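Local atomic coordinates of HTH-type transcriptional repressor NemR (Escherichia coli, PDB entry 4YZE), a protein that represses transcription of the nemRA-gloA operon by binding DNA at the NemR box, and responds to bleach-type reactive chlorine species and electrophiles. Residues A[71-76]-A[89-94]; A[81-86]-A[149-154]. The protein carries 5 engineered substitutions. One frame throughout, in Å; residues are numbered along the deposited sequence.

Contact 1: A[71-76]-A[89-94]; sequences QRLTEL and LAYYQQ
Leu73 makes the first touch between helix 54-79 and helix 84-97, offering one methyl group to the ring of Tyr91. Its CB does not head for the other helix, yet the end of the side chain comes nearer, and Leu73 CD2 lies 4.0 Å from Tyr91 CD1. The two side chains cross obliquely. The Tyr91 ring also stacks with Trp169 of helix 158-179. Val135 of helix 122-148 touches both Leu73 and Tyr91, so this part of the contact runs on into the apolar interior of the regulatory domain.

One turn later Leu76 carries the main load. Its CB points at helix 84-97, and its two methyls part to separate targets. CD2 of Leu76 rests 3.8 Å from Ala90 CB, the methyl that alanine turns toward it. CD1 goes instead to the backbone, 3.9 Å from Tyr91 CA, where Leu76 and Tyr91 also form the closest CA pair at 7.6 Å. The third partner is Gln94, whose chain bends at chi2 (113°); it and Leu76 reach toward each other tip to tip, with Gln94 NE2 4.1 Å from Leu76 CG.

The axes of the two short helical segments approach to 10.9 Å, their directions 133° apart, and only 187 Å² is buried in all. No hydrogen bond crosses between the segments: leucine methyls meet a methyl, an aromatic ring and main-chain atoms, and the branch carbon of Leu76 meets the nitrogen of an amide. The helix that leads on from the DNA-binding domain is therefore joined here by dispersion and shape alone, with the side chain of Tyr91 about 9 Å from that of Cys108, the residue central to the response to reactive chlorine species.

Contact 2: A[81-86]-A[149-154]; sequences EGNYRD and NHSLTF. Engineered in segment 149-154: Ser151 (natural residue Cys).
The capping box of Asn83 and Asp86, which starts helix 84-97, meets the turn that follows helix 122-148 where Asn83 faces Ser151. Asn83 is the N-cap: with CG between its backbone N and carbonyl carbon, Asn83 OD1 accepts from Asp86 N at 2.9 Å, the donor almost on the line of the C=O bond (169°). The return bond, Asn83 N to Asp86 OD2 at 3.1 Å, arrives from above the carboxylate plane.

Across the contact, Asn83 CB sits 3.4 Å from the hydroxyl OG of Ser151, an engineered residue (cysteine in nature). That hydroxyl donates to Asn149 OD1 over 2.6 Å, tilted 33° from the carbonyl plane, and Ser151 N adds a weak bond to the same oxygen. Gripped through OD1, the Asn149 amide lies at the edge of the Tyr84 ring, where its ND2 is 3.2 Å from Tyr84 CE2 and the two planes stand 41° apart. Farther along, Leu152 CD2 packs over the first turn of the helix, 3.6 Å from Arg85 N and also against Tyr84 CB. Arg85 CB lies beside Ser151 O at 3.7 Å, after which the extended chain leads away and its NE and NH2 bond to Ile196 O and Lys193 O.

An alanine in place of Asn83 would keep the CB contact with Ser151 but would probably leave Asp86 N without its capping acceptor and open a gap beside Ser151 CB.

No hydrogen bond joins the two segments. Each satisfies polar groups internally, one by the capping box and the other by the Asn149 and Ser151 bonds, at the Schellman motif that ends helix 122-148 with His150 as its C-prime residue. The atoms meeting between them are largely carbons, set against each other or against a hydroxyl oxygen, a carbonyl oxygen and an amide nitrogen, the last at the ring edge of Tyr84.

From the N-terminal DNA-binding domain the chain enters helix 54-79, turns through residues 80-83 and comes back as helix 84-97. Contact 1 closes this short helical hairpin, with 12 residues between its segments. Contact 2 starts at the turn inside that hairpin and closes a much longer loop of 62 residues, tying the start of helix 84-97 to the connection between helices 122-148 and 158-179. The second segment of contact 1 lies within that long loop, so the two contacts cross rather than nest. Their centres are 14 Å apart, and helix 84-97 serves both: its first turn in contact 2, its middle in contact 1.

Contact 1: A[71-76]-A[89-94]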
loop_
_atom_site.group_PDB
_atom_site.type_symbol
_atom_site.label_atom_id
_atom_site.label_comp_id
_atom_site.label_asym_id
_atom_site.label_seq_id
_atom_site.Cartn_x
_atom_site.Cartn_y
_atom_site.Cartn_z
ATOM N N GLN A 71 17.837 11.923 -0.287
ATOM C CA GLN A 71 18.946 12.550 0.425
ATOM C C GLN A 71 18.770 12.362 1.932
ATOM O O GLN A 71 19.695 11.908 2.611
ATOM C CB GLN A 71 19.051 14.040 0.063
ATOM C CG GLN A 71 20.393 14.694 0.401
ATOM C CD GLN A 71 21.571 14.071 -0.347
ATOM O OE1 GLN A 71 22.292 13.231 0.195
ATOM N NE2 GLN A 71 21.771 14.485 -1.599
ATOM N N ARG A 72 17.583 12.693 2.447
ATOM C CA ARG A 72 17.290 12.441 3.860
ATOM C C ARG A 72 17.615 10.995 4.246
ATOM O O ARG A 72 18.322 10.747 5.224
ATOM C CB ARG A 72 15.825 12.727 4.179
ATOM C CG ARG A 72 15.496 14.182 4.438
ATOM C CD ARG A 72 14.123 14.314 5.102
ATOM N NE ARG A 72 13.043 13.815 4.250
ATOM C CZ ARG A 72 12.526 14.495 3.226
ATOM N NH1 ARG A 72 12.998 15.697 2.914
ATOM N NH2 ARG A 72 11.541 13.976 2.507
ATOM N N LEU A 73 17.101 10.050 3.465
ATOM C CA LEU A 73 17.314 8.627 3.707
ATOM C C LEU A 73 18.807 8.267 3.642
ATOM O O LEU A 73 19.275 7.451 4.427
ATOM C CB LEU A 73 16.537 7.802 2.683
ATOM C CG LEU A 73 15.927 6.457 3.103
ATOM C CD1 LEU A 73 16.068 5.419 2.005
ATOM C CD2 LEU A 73 16.464 5.928 4.428
ATOM N N THR A 74 19.541 8.876 2.709
ATOM C CA THR A 74 20.977 8.638 2.590
ATOM C C THR A 74 21.701 9.061 3.866
ATOM O O THR A 74 22.525 8.316 4.393
ATOM C CB THR A 74 21.606 9.393 1.403
ATOM O OG1 THR A 74 20.982 8.990 0.180
ATOM C CG2 THR A 74 23.103 9.077 1.319
ATOM N N GLU A 75 21.387 10.255 4.358
ATOM C CA GLU A 75 21.998 10.757 5.579
ATOM C C GLU A 75 21.669 9.849 6.757
ATOM O O GLU A 75 22.515 9.610 7.620
ATOM C CB GLU A 75 21.537 12.189 5.852
ATOM C CG GLU A 75 21.820 13.139 4.693
ATOM C CD GLU A 75 21.364 14.564 4.957
ATOM O OE1 GLU A 75 20.164 14.862 4.751
ATOM O OE2 GLU A 75 22.215 15.388 5.360
ATOM N N LEU A 76 20.441 9.338 6.785
ATOM C CA LEU A 76 20.012 8.457 7.868
ATOM C C LEU A 76 20.816 7.157 7.854
ATOM O O LEU A 76 21.301 6.711 8.891
ATOM C CB LEU A 76 18.521 8.143 7.732
ATOM C CG LEU A 76 17.647 7.846 8.955
ATOM C CD1 LEU A 76 16.536 6.882 8.574
ATOM C CD2 LEU A 76 18.435 7.306 10.147
ATOM N N LEU A 89 16.593 0.333 11.751
ATOM C CA LEU A 89 15.464 0.417 12.662
ATOM C C LEU A 89 14.933 1.849 12.715
ATOM O O LEU A 89 13.730 2.068 12.873
ATOM C CB LEU A 89 15.842 -0.068 14.064
ATOM C CG LEU A 89 16.293 -1.526 14.133
ATOM C CD1 LEU A 89 16.547 -1.952 15.560
ATOM C CD2 LEU A 89 15.281 -2.451 13.484
ATOM N N ALA A 90 15.830 2.823 12.572
ATOM C CA ALA A 90 15.443 4.223 12.671
ATOM C C ALA A 90 14.517 4.622 11.506
ATOM O O ALA A 90 13.648 5.486 11.653
ATOM C CB ALA A 90 16.679 5.108 12.729
ATOM N N TYR A 91 14.719 3.979 10.360
ATOM C CA TYR A 91 13.872 4.162 9.192
ATOM C C TYR A 91 12.442 3.848 9.568
ATOM O O TYR A 91 11.536 4.627 9.269
ATOM C CB TYR A 91 14.358 3.250 8.063
ATOM C CG TYR A 91 13.469 3.104 6.834
ATOM C CD1 TYR A 91 13.248 4.171 5.965
ATOM C CD2 TYR A 91 12.919 1.866 6.504
ATOM C CE1 TYR A 91 12.463 4.013 4.817
ATOM C CE2 TYR A 91 12.138 1.696 5.379
ATOM C CZ TYR A 91 11.910 2.768 4.529
ATOM O OH TYR A 91 11.129 2.573 3.396
ATOM N N TYR A 92 12.219 2.728 10.246
ATOM C CA TYR A 92 10.863 2.451 10.690
ATOM C C TYR A 92 10.424 3.337 11.852
ATOM O O TYR A 92 9.239 3.672 11.961
ATOM C CB TYR A 92 10.681 0.982 11.029
ATOM C CG TYR A 92 10.707 0.080 9.829
ATOM C CD1 TYR A 92 9.542 -0.221 9.127
ATOM C CD2 TYR A 92 11.894 -0.488 9.406
ATOM C CE1 TYR A 92 9.573 -1.063 8.011
ATOM C CE2 TYR A 92 11.936 -1.317 8.302
ATOM C CZ TYR A 92 10.773 -1.610 7.617
ATOM O OH TYR A 92 10.829 -2.446 6.529
ATOM N N GLN A 93 11.354 3.695 12.739
ATOM C CA GLN A 93 10.983 4.507 13.903
ATOM C C GLN A 93 10.591 5.921 13.465
ATOM O O GLN A 93 9.639 6.500 13.987
ATOM C CB GLN A 93 12.110 4.533 14.945
ATOM C CG GLN A 93 11.818 5.360 16.195
ATOM C CD GLN A 93 10.672 4.813 17.032
ATOM O OE1 GLN A 93 9.677 5.504 17.277
ATOM N NE2 GLN A 93 10.811 3.573 17.486
ATOM N N GLN A 94 11.319 6.465 12.493
ATOM C CA GLN A 94 10.979 7.770 11.914
ATOM C C GLN A 94 9.601 7.749 11.236
ATOM O O GLN A 94 8.831 8.696 11.343
ATOM C CB GLN A 94 12.031 8.176 10.881
ATOM C CG GLN A 94 12.640 9.555 11.096
ATOM C CD GLN A 94 14.114 9.483 11.472
ATOM O OE1 GLN A 94 14.503 8.718 12.357
ATOM N NE2 GLN A 94 14.940 10.276 10.793
#

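Contact 2: A[81-86]-A[149-154]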
loop_
_atom_site.group_PDB
_atom_site.type_symbol
_atom_site.label_atom_id
_atom_site.label_comp_id
_atom_site.label_asym_id
_atom_site.label_seq_id
_atom_site.Cartn_x
_atom_site.Cartn_y
_atom_site.Cartn_z
ATOM N N GLU A 81 23.184 7.910 13.571
ATOM C CA GLU A 81 23.738 7.501 14.863
ATOM C C GLU A 81 23.683 5.977 15.084
ATOM O O GLU A 81 22.619 5.360 14.960
ATOM C CB GLU A 81 23.031 8.238 16.007
ATOM N N GLY A 82 24.831 5.382 15.414
ATOM C CA GLY A 82 24.911 3.956 15.694
ATOM C C GLY A 82 25.349 3.122 14.503
ATOM O O GLY A 82 25.886 3.655 13.527
ATOM N N ASN A 83 25.113 1.813 14.572
ATOM C CA ASN A 83 25.502 0.922 13.480
ATOM C C ASN A 83 24.419 0.763 12.417
ATOM O O ASN A 83 23.325 1.348 12.529
ATOM C CB ASN A 83 25.994 -0.446 14.010
ATOM C CG ASN A 83 24.912 -1.228 14.786
ATOM O OD1 ASN A 83 23.705 -1.052 14.579
ATOM N ND2 ASN A 83 25.361 -2.123 15.667
ATOM N N TYR A 84 24.711 -0.021 11.384
ATOM C CA TYR A 84 23.749 -0.169 10.293
ATOM C C TYR A 84 22.433 -0.787 10.738
ATOM O O TYR A 84 21.409 -0.527 10.135
ATOM C CB TYR A 84 24.344 -0.952 9.130
ATOM C CG TYR A 84 25.469 -0.206 8.479
ATOM C CD1 TYR A 84 25.219 0.913 7.704
ATOM C CD2 TYR A 84 26.790 -0.600 8.664
ATOM C CE1 TYR A 84 26.244 1.616 7.117
ATOM C CE2 TYR A 84 27.822 0.095 8.077
ATOM C CZ TYR A 84 27.546 1.202 7.309
ATOM O OH TYR A 84 28.580 1.892 6.726
ATOM N N ARG A 85 22.454 -1.612 11.780
ATOM C CA ARG A 85 21.200 -2.166 12.250
ATOM C C ARG A 85 20.376 -1.047 12.900
ATOM O O ARG A 85 19.177 -0.919 12.612
ATOM C CB ARG A 85 21.413 -3.336 13.211
ATOM C CG ARG A 85 20.113 -3.952 13.704
ATOM C CD ARG A 85 20.325 -5.221 14.489
ATOM N NE ARG A 85 19.071 -5.748 15.026
ATOM C CZ ARG A 85 18.471 -5.283 16.121
ATOM N NH1 ARG A 85 18.995 -4.270 16.804
ATOM N NH2 ARG A 85 17.340 -5.832 16.541
ATOM N N ASP A 86 21.019 -0.237 13.748
ATOM C CA ASP A 86 20.348 0.892 14.392
ATOM C C ASP A 86 19.735 1.836 13.360
ATOM O O ASP A 86 18.630 2.363 13.546
ATOM C CB ASP A 86 21.331 1.688 15.249
ATOM C CG ASP A 86 21.946 0.863 16.368
ATOM O OD1 ASP A 86 21.293 -0.091 16.856
ATOM O OD2 ASP A 86 23.086 1.193 16.768
ATOM N N ASN A 149 30.421 -5.352 8.132
ATOM C CA ASN A 149 31.037 -5.012 9.413
ATOM C C ASN A 149 30.452 -5.763 10.612
ATOM O O ASN A 149 30.745 -5.415 11.752
ATOM C CB ASN A 149 31.062 -3.493 9.650
ATOM C CG ASN A 149 29.691 -2.915 10.012
ATOM O OD1 ASN A 149 28.701 -3.634 10.186
ATOM N ND2 ASN A 149 29.641 -1.595 10.135
ATOM N N HIS A 150 29.606 -6.762 10.345
ATOM C CA HIS A 150 29.093 -7.678 11.378
ATOM C C HIS A 150 28.128 -7.000 12.385
ATOM O O HIS A 150 28.066 -7.417 13.545
ATOM C CB HIS A 150 30.272 -8.383 12.101
ATOM C CG HIS A 150 29.928 -9.709 12.716
ATOM N ND1 HIS A 150 29.482 -10.782 11.976
ATOM C CD2 HIS A 150 29.978 -10.136 14.001
ATOM C CE1 HIS A 150 29.271 -11.814 12.778
ATOM N NE2 HIS A 150 29.552 -11.442 14.013
ATOM N N SER A 151 27.392 -5.974 11.928
ATOM C CA SER A 151 26.349 -5.285 12.713
ATOM C C SER A 151 25.020 -6.032 12.772
ATOM O O SER A 151 24.189 -5.763 13.643
ATOM C CB SER A 151 25.983 -3.925 12.081
ATOM O OG SER A 151 27.046 -3.002 12.056
ATOM N N LEU A 152 24.769 -6.893 11.793
ATOM C CA LEU A 152 23.428 -7.441 11.624
ATOM C C LEU A 152 23.451 -8.684 10.777
ATOM O O LEU A 152 24.343 -8.861 9.959
ATOM C CB LEU A 152 22.502 -6.409 10.971
ATOM C CG LEU A 152 22.956 -5.750 9.662
ATOM C CD1 LEU A 152 22.656 -6.619 8.443
ATOM C CD2 LEU A 152 22.311 -4.381 9.494
ATOM N N THR A 153 22.431 -9.512 10.946
ATOM C CA THR A 153 22.325 -10.744 10.186
ATOM C C THR A 153 20.878 -10.893 9.730
ATOM O O THR A 153 19.967 -10.368 10.383
ATOM C CB THR A 153 22.792 -11.975 11.026
ATOM O OG1 THR A 153 23.012 -13.098 10.165
ATOM C CG2 THR A 153 21.779 -12.331 12.105
ATOM N N PHE A 154 20.682 -11.569 8.598
ATOM C CA PHE A 154 19.353 -11.872 8.075
ATOM C C PHE A 154 19.449 -12.966 7.018
ATOM O O PHE A 154 20.533 -13.308 6.571
ATOM C CB PHE A 154 18.697 -10.617 7.463
ATOM C CG PHE A 154 19.472 -10.022 6.319
ATOM C CD1 PHE A 154 20.467 -9.081 6.552
ATOM C CD2 PHE A 154 19.208 -10.403 5.006
ATOM C CE1 PHE A 154 21.191 -8.528 5.496
ATOM C CE2 PHE A 154 19.929 -9.864 3.941
ATOM C CZ PHE A 154 20.919 -8.920 4.187
#